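HTH-type transcriptional regulator LysG (Mycobacterium tuberculosis, PDB 3ISP) binds DNA as a homodimeric LysR-type transcriptional regulator and probably activates expression of the exporter LysE while repressing its own gene. Local coordinates at residues A[18-22]-A[23-27]; A[167-170]-A[171-175]; A[176-179]-A[180-184]. All coordinates share one frame; numbering follows the deposited sequence.

Contact 1: A[18-22]-A[23-27]; sequences VELGS and FDAAA
With chi1 at 156°, the hydroxyl of S22 swings to the far side of its own backbone N and lies beside the carbonyl carbon, where it faces the start of helix 23-27 and takes the backbone N-H of A25. This N-cap bond is nearly straight: A25 N to S22 OG is 2.8 Å, with 171° at the hydrogen. The S22 carbonyl also looks into the first turn, but its bond from A26 N to S22 O is weak at 3.3 Å. The hydroxyl thus satisfies a first-turn amide that has no carbonyl before it in the helix, while A26 N to S22 O begins the regular helix pattern. The A25 methyl lies alongside the serine methylene, A25 CB being 3.5 Å from S22 CB.

L20, near the end of the preceding helix, also touches the helix start, through one methyl. Its CD2 rests 4.1 Å from A26 CA and 4.3 Å from A25 CB, a light apolar touch. Between the two helical pieces G21 takes positive phi, 56°, which turns the chain out of helix 9-20. The F23 side chain packs on V37, S38 and I41 of helix 34-48, while A26 packs back on A16 and V17. The result is the capped start of the first helix in the predicted helix-turn-helix, set within the winged DNA-binding domain of LysR-type regulators.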
loop_
_atom_site.group_PDB
_atom_site.type_symbol
_atom_site.label_atom_id
_atom_site.label_comp_id
_atom_site.label_asym_id
_atom_site.label_seq_id
_atom_site.Cartn_x
_atom_site.Cartn_y
_atom_site.Cartn_z
ATOM N N VAL A 18 21.527 -4.519 -3.024
ATOM C CA VAL A 18 20.166 -4.030 -3.210
ATOM C C VAL A 18 19.775 -3.919 -4.680
ATOM O O VAL A 18 18.697 -4.353 -5.077
ATOM C CB VAL A 18 19.942 -2.685 -2.519
ATOM C CG1 VAL A 18 18.772 -1.965 -3.149
ATOM C CG2 VAL A 18 19.714 -2.901 -1.028
ATOM N N GLU A 19 20.653 -3.338 -5.487
ATOM C CA GLU A 19 20.380 -3.196 -6.913
ATOM C C GLU A 19 20.281 -4.559 -7.615
ATOM O O GLU A 19 19.678 -4.671 -8.681
ATOM C CB GLU A 19 21.457 -2.326 -7.568
ATOM C CG GLU A 19 21.100 -1.808 -8.956
ATOM C CD GLU A 19 22.030 -0.694 -9.420
ATOM O OE1 GLU A 19 22.778 -0.145 -8.576
ATOM O OE2 GLU A 19 22.007 -0.366 -10.627
ATOM N N LEU A 20 20.863 -5.590 -7.007
ATOM C CA LEU A 20 20.902 -6.918 -7.617
ATOM C C LEU A 20 20.035 -7.949 -6.909
ATOM O O LEU A 20 19.847 -9.052 -7.422
ATOM C CB LEU A 20 22.340 -7.438 -7.690
ATOM C CG LEU A 20 23.076 -7.355 -9.031
ATOM C CD1 LEU A 20 22.874 -5.999 -9.691
ATOM C CD2 LEU A 20 24.555 -7.657 -8.845
ATOM N N GLY A 21 19.535 -7.597 -5.727
ATOM C CA GLY A 21 18.641 -8.458 -4.965
ATOM C C GLY A 21 19.150 -9.853 -4.630
ATOM O O GLY A 21 18.406 -10.827 -4.753
ATOM N N SER A 22 20.406 -9.950 -4.199
ATOM C CA SER A 22 21.016 -11.225 -3.812
ATOM C C SER A 22 22.407 -11.023 -3.230
ATOM O O SER A 22 23.178 -10.206 -3.731
ATOM C CB SER A 22 21.122 -12.156 -5.017
ATOM O OG SER A 22 22.159 -13.105 -4.825
ATOM N N PHE A 23 22.737 -11.774 -2.181
ATOM C CA PHE A 23 24.084 -11.715 -1.605
ATOM C C PHE A 23 25.111 -12.423 -2.492
ATOM O O PHE A 23 26.233 -11.948 -2.659
ATOM C CB PHE A 23 24.108 -12.313 -0.196
ATOM C CG PHE A 23 23.824 -11.316 0.899
ATOM C CD1 PHE A 23 22.653 -10.578 0.902
ATOM C CD2 PHE A 23 24.723 -11.131 1.934
ATOM C CE1 PHE A 23 22.391 -9.670 1.912
ATOM C CE2 PHE A 23 24.466 -10.225 2.944
ATOM C CZ PHE A 23 23.300 -9.496 2.934
ATOM N N ASP A 24 24.715 -13.563 -3.054
ATOM C CA ASP A 24 25.574 -14.328 -3.955
ATOM C C ASP A 24 25.837 -13.567 -5.250
ATOM O O ASP A 24 26.975 -13.509 -5.729
ATOM C CB ASP A 24 24.952 -15.693 -4.267
ATOM C CG ASP A 24 25.290 -16.745 -3.223
ATOM O OD1 ASP A 24 26.087 -16.445 -2.306
ATOM O OD2 ASP A 24 24.760 -17.874 -3.324
ATOM N N ALA A 25 24.781 -12.992 -5.816
ATOM C CA ALA A 25 24.918 -12.219 -7.040
ATOM C C ALA A 25 25.963 -11.132 -6.848
ATOM O O ALA A 25 26.972 -11.102 -7.546
ATOM C CB ALA A 25 23.585 -11.620 -7.450
ATOM N N ALA A 26 25.731 -10.255 -5.880
ATOM C CA ALA A 26 26.605 -9.108 -5.666
ATOM C C ALA A 26 28.017 -9.516 -5.264
ATOM O O ALA A 26 28.922 -8.681 -5.231
ATOM C CB ALA A 26 26.009 -8.176 -4.632
ATOM N N ALA A 27 28.198 -10.797 -4.954
ATOM C CA ALA A 27 29.520 -11.331 -4.635
ATOM C C ALA A 27 30.285 -11.631 -5.923
ATOM O O ALA A 27 31.446 -11.240 -6.080
ATOM C CB ALA A 27 29.404 -12.585 -3.770
#

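Contact 2: A[167-170]-A[171-175]; sequences PVAS and RPFVQ
S170, A169 and F173 carry this junction, a serine N-cap where strand 155-169 ends and helix 171-177 begins in the LysR substrate-binding domain, whose fold is that of the periplasmic binding proteins. S170 meets the helix through both its hydroxyl and its carbonyl. With chi1 at 68° the hydroxyl sits between backbone N and carbonyl carbon, which turns it to the first helical turn; the bond it accepts from F173 N is long and weak, 3.4 Å to S170 OG. The stronger grip comes from the backbone: V174 N donates to S170 O at 3.1 Å. P172 has no N-H to offer, but its ring methylene sits beside the cap, CD being 3.7 Å from S170 OG.

A169 belongs to the sheet, pairing with V255 through backbone bonds, and its methyl points at the helix. The F173 side chain, its CG anti to the backbone N (chi1 179°), heads back from the helix past this methyl. The ring then continues to A190 and P191 and meets the ring of H177 at about 30° between planes, so it lies buried between strand end, helix and loop. R171 turns to the outside of the helix start, where its NE donates to the carbonyl of G252, while V174 leans on V255. The A169 methyl meets the aromatic ring most nearly at CD2, A169 CB to F173 CD2 being 3.6 Å.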
loop_
_atom_site.group_PDB
_atom_site.type_symbol
_atom_site.label_atom_id
_atom_site.label_comp_id
_atom_site.label_asym_id
_atom_site.label_seq_id
_atom_site.Cartn_x
_atom_site.Cartn_y
_atom_site.Cartn_z
ATOM N N PRO A 167 -7.768 23.603 -19.933
ATOM C CA PRO A 167 -8.836 22.593 -19.923
ATOM C C PRO A 167 -9.429 22.471 -21.322
ATOM O O PRO A 167 -10.055 23.426 -21.780
ATOM C CB PRO A 167 -9.892 23.192 -18.989
ATOM C CG PRO A 167 -9.345 24.538 -18.549
ATOM C CD PRO A 167 -8.252 24.914 -19.497
ATOM N N VAL A 168 -9.238 21.338 -21.994
ATOM C CA VAL A 168 -9.634 21.258 -23.390
ATOM C C VAL A 168 -10.459 20.024 -23.763
ATOM O O VAL A 168 -10.679 19.128 -22.940
ATOM C CB VAL A 168 -8.422 21.385 -24.336
ATOM C CG1 VAL A 168 -7.928 22.799 -24.370
ATOM C CG2 VAL A 168 -7.324 20.443 -23.910
ATOM N N ALA A 169 -10.924 20.018 -25.012
ATOM C CA ALA A 169 -11.733 18.946 -25.578
ATOM C C ALA A 169 -11.945 19.241 -27.050
ATOM O O ALA A 169 -11.649 20.338 -27.518
ATOM C CB ALA A 169 -13.075 18.842 -24.872
ATOM N N SER A 170 -12.459 18.258 -27.778
ATOM C CA SER A 170 -12.776 18.435 -29.186
ATOM C C SER A 170 -14.139 19.092 -29.306
ATOM O O SER A 170 -14.945 19.028 -28.376
ATOM C CB SER A 170 -12.802 17.087 -29.882
ATOM O OG SER A 170 -13.899 16.333 -29.405
ATOM N N ARG A 171 -14.400 19.720 -30.448
ATOM C CA ARG A 171 -15.647 20.458 -30.647
ATOM C C ARG A 171 -16.887 19.568 -30.531
ATOM O O ARG A 171 -17.881 19.963 -29.905
ATOM C CB ARG A 171 -15.637 21.212 -31.984
ATOM C CG ARG A 171 -14.300 21.826 -32.328
ATOM C CD ARG A 171 -14.444 23.051 -33.207
ATOM N NE ARG A 171 -13.147 23.696 -33.415
ATOM C CZ ARG A 171 -12.954 25.014 -33.425
ATOM N NH1 ARG A 171 -13.976 25.841 -33.227
ATOM N NH2 ARG A 171 -11.735 25.507 -33.619
ATOM N N PRO A 172 -16.838 18.366 -31.136
ATOM C CA PRO A 172 -17.924 17.404 -30.923
ATOM C C PRO A 172 -18.205 17.194 -29.439
ATOM O O PRO A 172 -19.371 17.230 -29.042
ATOM C CB PRO A 172 -17.384 16.127 -31.561
ATOM C CG PRO A 172 -16.511 16.620 -32.662
ATOM C CD PRO A 172 -15.859 17.870 -32.121
ATOM N N PHE A 173 -17.165 17.004 -28.629
ATOM C CA PHE A 173 -17.380 16.870 -27.187
ATOM C C PHE A 173 -18.092 18.074 -26.565
ATOM O O PHE A 173 -18.983 17.902 -25.731
ATOM C CB PHE A 173 -16.093 16.585 -26.398
ATOM C CG PHE A 173 -16.339 16.467 -24.923
ATOM C CD1 PHE A 173 -16.673 15.243 -24.360
ATOM C CD2 PHE A 173 -16.317 17.584 -24.112
ATOM C CE1 PHE A 173 -16.943 15.131 -23.003
ATOM C CE2 PHE A 173 -16.588 17.475 -22.759
ATOM C CZ PHE A 173 -16.901 16.241 -22.204
ATOM N N VAL A 174 -17.683 19.283 -26.950
ATOM C CA VAL A 174 -18.340 20.487 -26.452
ATOM C C VAL A 174 -19.798 20.549 -26.879
ATOM O O VAL A 174 -20.667 20.761 -26.040
ATOM C CB VAL A 174 -17.632 21.779 -26.890
ATOM C CG1 VAL A 174 -18.505 22.980 -26.578
ATOM C CG2 VAL A 174 -16.293 21.911 -26.186
ATOM N N GLN A 175 -20.063 20.361 -28.175
ATOM C CA GLN A 175 -21.442 20.273 -28.665
ATOM C C GLN A 175 -22.278 19.342 -27.797
ATOM O O GLN A 175 -23.306 19.741 -27.253
ATOM C CB GLN A 175 -21.510 19.796 -30.123
ATOM C CG GLN A 175 -21.475 20.903 -31.202
ATOM C CD GLN A 175 -22.689 21.840 -31.153
ATOM O OE1 GLN A 175 -23.459 21.941 -32.120
ATOM N NE2 GLN A 175 -22.862 22.528 -30.020
#

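Contact 3: A[176-179]-A[180-184]; sequences RHLS and DGFTA
The F182 ring receives L178 at its edge: methyl CD2 lies near the ring plane, 4.1 Å from F182 CD1. The two side chains stand side by side and point the same way, and W237 and F210 also meet the F182 ring, each edge-to-face. Further back, the H177 ring carries R176 CG over one face, offset toward the rim. One face of the R176 guanidinium in turn has H177 CE1 over it, 3.8 Å above its plane, so the arginine chain lies along one face of the imidazole and its guanidinium comes near CE1.

L178 and F182 are brought together by a type I beta turn from L178 to G181. Its closing bond, G181 N to L178 O, is weak at 3.2 Å. L178 is where the chain leaves helical backbone angles; its chi1 of -51° sets CG beside the backbone N and, with chi2, leaves CD2 3.8 Å from G181 O. G181 adopts phi 95° and psi -174°, backbone angles that suit a residue without a side chain. F182 is then the centre of an inverse gamma turn. S179 and D180 form the exposed corner of the beta turn. The chemistry is therefore divided: one weak backbone bond closes the bend, while L178 at its start and F182 just after its end rest on V257 of strand 255-271 in the sheet.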
loop_
_atom_site.group_PDB
_atom_site.type_symbol
_atom_site.label_atom_id
_atom_site.label_comp_id
_atom_site.label_asym_id
_atom_site.label_seq_id
_atom_site.Cartn_x
_atom_site.Cartn_y
_atom_site.Cartn_z
ATOM N N ARG A 176 -21.841 18.099 -27.659
ATOM C CA ARG A 176 -22.664 17.121 -26.969
ATOM C C ARG A 176 -22.821 17.439 -25.479
ATOM O O ARG A 176 -23.895 17.262 -24.914
ATOM C CB ARG A 176 -22.138 15.691 -27.208
ATOM C CG ARG A 176 -22.899 14.574 -26.467
ATOM C CD ARG A 176 -24.387 14.519 -26.849
ATOM N NE ARG A 176 -25.189 13.727 -25.908
ATOM C CZ ARG A 176 -25.411 14.070 -24.635
ATOM N NH1 ARG A 176 -24.878 15.180 -24.137
ATOM N NH2 ARG A 176 -26.152 13.300 -23.846
ATOM N N HIS A 177 -21.767 17.936 -24.842
ATOM C CA HIS A 177 -21.759 17.993 -23.381
ATOM C C HIS A 177 -21.648 19.393 -22.789
ATOM O O HIS A 177 -22.024 19.615 -21.638
ATOM C CB HIS A 177 -20.656 17.097 -22.825
ATOM C CG HIS A 177 -20.755 15.670 -23.276
ATOM N ND1 HIS A 177 -21.600 14.758 -22.681
ATOM C CD2 HIS A 177 -20.111 15.000 -24.263
ATOM C CE1 HIS A 177 -21.472 13.589 -23.282
ATOM N NE2 HIS A 177 -20.577 13.709 -24.246
ATOM N N LEU A 178 -21.138 20.333 -23.573
ATOM C CA LEU A 178 -20.943 21.697 -23.083
ATOM C C LEU A 178 -21.472 22.722 -24.075
ATOM O O LEU A 178 -20.818 23.729 -24.359
ATOM C CB LEU A 178 -19.463 21.950 -22.803
ATOM C CG LEU A 178 -18.842 20.874 -21.919
ATOM C CD1 LEU A 178 -17.341 21.016 -21.916
ATOM C CD2 LEU A 178 -19.419 20.957 -20.519
ATOM N N SER A 179 -22.656 22.448 -24.612
ATOM C CA SER A 179 -23.293 23.371 -25.536
ATOM C C SER A 179 -23.597 24.667 -24.796
ATOM O O SER A 179 -23.384 25.762 -25.319
ATOM C CB SER A 179 -24.569 22.753 -26.114
ATOM O OG SER A 179 -25.300 22.059 -25.113
ATOM N N ASP A 180 -24.069 24.537 -23.560
ATOM C CA ASP A 180 -24.446 25.703 -22.776
ATOM C C ASP A 180 -23.306 26.247 -21.932
ATOM O O ASP A 180 -23.521 27.101 -21.076
ATOM C CB ASP A 180 -25.662 25.395 -21.907
ATOM C CG ASP A 180 -26.965 25.544 -22.669
ATOM O OD1 ASP A 180 -26.920 26.097 -23.792
ATOM O OD2 ASP A 180 -28.025 25.115 -22.154
ATOM N N GLY A 181 -22.096 25.754 -22.184
ATOM C CA GLY A 181 -20.917 26.220 -21.478
ATOM C C GLY A 181 -20.537 25.383 -20.270
ATOM O O GLY A 181 -21.143 24.348 -19.996
ATOM N N PHE A 182 -19.542 25.857 -19.529
ATOM C CA PHE A 182 -18.911 25.069 -18.477
ATOM C C PHE A 182 -19.545 25.304 -17.101
ATOM O O PHE A 182 -18.888 25.749 -16.152
ATOM C CB PHE A 182 -17.396 25.343 -18.464
ATOM C CG PHE A 182 -16.587 24.276 -17.779
ATOM C CD1 PHE A 182 -16.942 22.936 -17.888
ATOM C CD2 PHE A 182 -15.464 24.610 -17.039
ATOM C CE1 PHE A 182 -16.197 21.954 -17.255
ATOM C CE2 PHE A 182 -14.714 23.633 -16.404
ATOM C CZ PHE A 182 -15.079 22.307 -16.510
ATOM N N THR A 183 -20.831 24.984 -17.001
ATOM C CA THR A 183 -21.567 25.134 -15.756
ATOM C C THR A 183 -21.280 23.985 -14.796
ATOM O O THR A 183 -20.802 22.938 -15.211
ATOM C CB THR A 183 -23.062 25.157 -16.039
ATOM O OG1 THR A 183 -23.316 26.068 -17.113
ATOM C CG2 THR A 183 -23.841 25.589 -14.798
ATOM N N ALA A 184 -21.579 24.178 -13.516
ATOM C CA ALA A 184 -21.432 23.106 -12.532
ATOM C C ALA A 184 -22.509 22.016 -12.682
ATOM O O ALA A 184 -22.420 20.947 -12.075
ATOM C CB ALA A 184 -21.422 23.673 -11.108
#

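In the fold
Contact 1 stands alone in the DNA-binding region, 53 Å from contact 2 and 58 Å from contact 3, centre to centre, across the centre of the chain. Contacts 2 and 3 share helix 171-177 in the substrate-binding domain, one at its start and the other just past its end; their centres are 10 Å apart, and F173 CE2 packs 3.7 Å from L178 CD1. Contacts 1 and 2 are both serine caps, yet the hydroxyl bond is the firm one in 18-27 and the carbonyl bond in 167-175. Contact 2 is partly buried against the sheet; contacts 1 and 3 lie at the surface, and 176-184 has a turn in place of a cap.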